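Local coordinates for protein glucokinase (Thermus thermophilus, PDB 3VOV) that probably phosphorylates glucose and related hexoses with ATP, as a zinc-binding sugar kinase of the ROK family, at residues B[192-197]-B[204-209]. Numbering follows the deposited sequence.
Sequences YAFQRP and FRLFQA
Leu206 CD1 meets both the Phe194 ring and the Arg196 guanidinium, and this single methyl carries the contact. It lies 4.1 Å from the centroid of the Phe194 ring and 17° off the ring normal, which defines a CH-pi contact over the face; the offset runs toward the rim, with Phe194 CZ 4.0 Å from Leu206 CD1. Arg196 NH2 approaches the same methyl, Leu206 CD1, obliquely at 3.8 Å. Both residues of 192-197 reach Leu206 from the opposite direction, and the two segments together bury 131 Å², a small surface contact.

The CA atoms of Phe194 and Leu206 are 10.7 Å apart; at that separation the backbones stay apart and the contacts are made by side chains. In chain order these are two consecutive helices, 183-194 and 200-208, joined by a short loop at the periphery of a ROK kinase, a family of the actin-like ATPase clan; Gln195 leaves helical geometry with positive phi (58°).

Arg196 turns its CG into the position flanked by both backbone branches (chi1 65°), and the straight run out to NE brings NH2 up to the methyl. A salt bridge from Arg196 NH1 to Glu202 OE2 holds that end, and Arg205 NE forms a salt bridge with the other oxygen, OE1, of the same carboxylate. The shared anion probably offsets the proximity of the like charges, Arg196 NH2 and Arg205 NH2, at 4.6 Å. Further out, Phe194 makes a cation-pi contact with Lys213, while Leu206 also packs on Ala214 of helix 212-236. On helix 183-194, Tyr192 O accepts a hydrogen bond from Arg184 NH1 of the second subunit.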
ATOM      1  N   TYR B 192      -6.118 -11.690  16.397  1.00 20.97           N
ATOM      2  CA  TYR B 192      -4.685 -11.917  16.122  1.00 22.07           C
ATOM      3  C   TYR B 192      -3.769 -11.052  17.012  1.00 23.42           C
ATOM      4  O   TYR B 192      -2.788 -11.542  17.625  1.00 24.91           O
ATOM      5  CB  TYR B 192      -4.402 -11.659  14.623  1.00 22.14           C
ATOM      6  CG  TYR B 192      -2.939 -11.782  14.290  1.00 21.90           C
ATOM      7  CD1 TYR B 192      -2.346 -13.039  14.134  1.00 21.22           C
ATOM      8  CD2 TYR B 192      -2.142 -10.643  14.181  1.00 20.44           C
ATOM      9  CE1 TYR B 192      -0.969 -13.159  13.852  1.00 21.09           C
ATOM     10  CE2 TYR B 192      -0.756 -10.756  13.902  1.00 21.73           C
ATOM     11  CZ  TYR B 192      -0.193 -12.005  13.738  1.00 24.12           C
ATOM     12  OH  TYR B 192       1.150 -12.119  13.445  1.00 21.38           O
ATOM     13  N   ALA B 193      -4.077  -9.769  17.082  1.00 23.29           N
ATOM     14  CA  ALA B 193      -3.214  -8.796  17.755  1.00 24.61           C
ATOM     15  C   ALA B 193      -3.269  -8.907  19.282  1.00 25.54           C
ATOM     16  O   ALA B 193      -2.234  -8.770  19.947  1.00 25.43           O
ATOM     17  CB  ALA B 193      -3.574  -7.382  17.312  1.00 24.39           C
ATOM     18  N   PHE B 194      -4.466  -9.164  19.833  1.00 25.74           N
ATOM     19  CA  PHE B 194      -4.590  -9.420  21.275  1.00 26.58           C
ATOM     20  C   PHE B 194      -4.246 -10.835  21.709  1.00 27.55           C
ATOM     21  O   PHE B 194      -4.196 -11.096  22.907  1.00 28.71           O
ATOM     22  CB  PHE B 194      -5.956  -8.984  21.802  1.00 26.52           C
ATOM     23  CG  PHE B 194      -6.101  -7.480  21.886  1.00 26.68           C
ATOM     24  CD1 PHE B 194      -5.760  -6.788  23.051  1.00 26.00           C
ATOM     25  CD2 PHE B 194      -6.524  -6.740  20.775  1.00 29.26           C
ATOM     26  CE1 PHE B 194      -5.856  -5.388  23.108  1.00 25.24           C
ATOM     27  CE2 PHE B 194      -6.616  -5.307  20.826  1.00 25.12           C
ATOM     28  CZ  PHE B 194      -6.297  -4.660  21.997  1.00 26.38           C
ATOM     29  N   GLN B 195      -4.043 -11.747  20.748  1.00 27.17           N
ATOM     30  CA  GLN B 195      -3.709 -13.140  21.033  1.00 28.21           C
ATOM     31  C   GLN B 195      -4.754 -13.888  21.894  1.00 28.31           C
ATOM     32  O   GLN B 195      -4.396 -14.761  22.652  1.00 28.17           O
ATOM     33  CB  GLN B 195      -2.289 -13.261  21.635  1.00 28.17           C
ATOM     34  CG  GLN B 195      -1.270 -12.534  20.785  1.00 30.47           C
ATOM     35  CD  GLN B 195       0.160 -12.800  21.221  1.00 35.42           C
ATOM     36  OE1 GLN B 195       0.540 -13.943  21.439  1.00 36.82           O
ATOM     37  NE2 GLN B 195       0.956 -11.742  21.336  1.00 34.55           N
ATOM     38  N   ARG B 196      -6.028 -13.530  21.746  1.00 28.35           N
ATOM     39  CA  ARG B 196      -7.166 -14.188  22.387  1.00 28.88           C
ATOM     40  C   ARG B 196      -8.423 -13.810  21.582  1.00 28.77           C
ATOM     41  O   ARG B 196      -8.381 -12.835  20.819  1.00 27.29           O
ATOM     42  CB  ARG B 196      -7.328 -13.708  23.831  1.00 29.88           C
ATOM     43  CG  ARG B 196      -7.681 -12.237  23.928  1.00 31.15           C
ATOM     44  CD  ARG B 196      -7.895 -11.795  25.354  1.00 35.32           C
ATOM     45  NE  ARG B 196      -7.694 -10.354  25.512  1.00 36.02           N
ATOM     46  CZ  ARG B 196      -8.675  -9.474  25.651  1.00 37.42           C
ATOM     47  NH1 ARG B 196      -9.934  -9.881  25.653  1.00 37.69           N
ATOM     48  NH2 ARG B 196      -8.399  -8.187  25.805  1.00 37.31           N
ATOM     49  N   PRO B 197      -9.522 -14.588  21.711  1.00 28.35           N
ATOM     50  CA  PRO B 197     -10.724 -14.209  20.958  1.00 28.10           C
ATOM     51  C   PRO B 197     -11.283 -12.844  21.363  1.00 28.00           C
ATOM     52  O   PRO B 197     -11.537 -12.588  22.533  1.00 26.99           O
ATOM     53  CB  PRO B 197     -11.694 -15.343  21.244  1.00 28.84           C
ATOM     54  CG  PRO B 197     -10.745 -16.558  21.579  1.00 28.74           C
ATOM     55  CD  PRO B 197      -9.696 -15.878  22.423  1.00 29.12           C
ATOM     56  N   PHE B 204     -14.783  -2.860  20.950  1.00 27.30           N
ATOM     57  CA  PHE B 204     -15.260  -1.495  21.177  1.00 28.21           C
ATOM     58  C   PHE B 204     -15.151  -1.053  22.676  1.00 29.98           C
ATOM     59  O   PHE B 204     -14.962   0.124  22.972  1.00 29.11           O
ATOM     60  CB  PHE B 204     -16.692  -1.298  20.654  1.00 27.73           C
ATOM     61  CG  PHE B 204     -16.841  -1.382  19.139  1.00 29.29           C
ATOM     62  CD1 PHE B 204     -18.088  -1.644  18.576  1.00 28.47           C
ATOM     63  CD2 PHE B 204     -15.750  -1.156  18.270  1.00 30.11           C
ATOM     64  CE1 PHE B 204     -18.253  -1.729  17.172  1.00 27.67           C
ATOM     65  CE2 PHE B 204     -15.907  -1.238  16.878  1.00 29.99           C
ATOM     66  CZ  PHE B 204     -17.170  -1.514  16.327  1.00 28.23           C
ATOM     67  N   ARG B 205     -15.274  -1.995  23.606  1.00 31.16           N
ATOM     68  CA  ARG B 205     -15.037  -1.702  25.037  1.00 32.09           C
ATOM     69  C   ARG B 205     -13.570  -1.298  25.236  1.00 31.12           C
ATOM     70  O   ARG B 205     -13.278  -0.266  25.839  1.00 31.21           O
ATOM     71  CB  ARG B 205     -15.374  -2.943  25.899  1.00 33.20           C
ATOM     72  CG  ARG B 205     -14.775  -2.919  27.333  1.00 37.47           C
ATOM     73  CD  ARG B 205     -14.945  -4.233  28.122  1.00 40.16           C
ATOM     74  NE  ARG B 205     -13.829  -5.162  27.910  1.00 42.29           N
ATOM     75  CZ  ARG B 205     -12.571  -4.968  28.311  1.00 45.00           C
ATOM     76  NH1 ARG B 205     -12.204  -3.851  28.946  1.00 43.73           N
ATOM     77  NH2 ARG B 205     -11.658  -5.907  28.068  1.00 47.03           N
ATOM     78  N   LEU B 206     -12.655  -2.105  24.696  1.00 30.21           N
ATOM     79  CA  LEU B 206     -11.232  -1.791  24.727  1.00 29.88           C
ATOM     80  C   LEU B 206     -10.919  -0.414  24.136  1.00 29.84           C
ATOM     81  O   LEU B 206     -10.123   0.361  24.697  1.00 29.79           O
ATOM     82  CB  LEU B 206     -10.437  -2.885  24.017  1.00 29.82           C
ATOM     83  CG  LEU B 206     -10.247  -4.221  24.748  1.00 29.48           C
ATOM     84  CD1 LEU B 206      -9.827  -5.282  23.774  1.00 25.46           C
ATOM     85  CD2 LEU B 206      -9.229  -4.061  25.917  1.00 28.30           C
ATOM     86  N   PHE B 207     -11.561  -0.110  23.008  1.00 29.81           N
ATOM     87  CA  PHE B 207     -11.445   1.196  22.368  1.00 29.91           C
ATOM     88  C   PHE B 207     -11.891   2.338  23.308  1.00 31.01           C
ATOM     89  O   PHE B 207     -11.149   3.332  23.547  1.00 30.34           O
ATOM     90  CB  PHE B 207     -12.248   1.223  21.053  1.00 28.96           C
ATOM     91  CG  PHE B 207     -12.172   2.550  20.314  1.00 27.32           C
ATOM     92  CD1 PHE B 207     -11.243   2.744  19.303  1.00 24.43           C
ATOM     93  CD2 PHE B 207     -13.022   3.594  20.634  1.00 25.39           C
ATOM     94  CE1 PHE B 207     -11.176   3.936  18.597  1.00 24.46           C
ATOM     95  CE2 PHE B 207     -12.948   4.813  19.951  1.00 26.15           C
ATOM     96  CZ  PHE B 207     -12.001   4.978  18.919  1.00 24.43           C
ATOM     97  N   GLN B 208     -13.107   2.203  23.834  1.00 32.29           N
ATOM     98  CA  GLN B 208     -13.649   3.208  24.746  1.00 33.38           C
ATOM     99  C   GLN B 208     -12.794   3.351  26.034  1.00 33.26           C
ATOM    100  O   GLN B 208     -12.645   4.446  26.551  1.00 34.75           O
ATOM    101  CB  GLN B 208     -15.139   2.943  25.045  1.00 33.68           C
ATOM    102  CG  GLN B 208     -16.072   3.198  23.857  1.00 37.83           C
ATOM    103  CD  GLN B 208     -16.387   4.688  23.539  1.00 43.66           C
ATOM    104  OE1 GLN B 208     -15.484   5.513  23.251  1.00 46.63           O
ATOM    105  NE2 GLN B 208     -17.689   5.008  23.493  1.00 43.19           N
ATOM    106  N   ALA B 209     -12.214   2.258  26.516  1.00 32.35           N
ATOM    107  CA  ALA B 209     -11.230   2.297  27.590  1.00 32.25           C
ATOM    108  C   ALA B 209      -9.849   2.917  27.227  1.00 32.53           C
ATOM    109  O   ALA B 209      -8.960   2.997  28.098  1.00 32.82           O
ATOM    110  CB  ALA B 209     -11.025   0.873  28.165  1.00 32.05           C
TER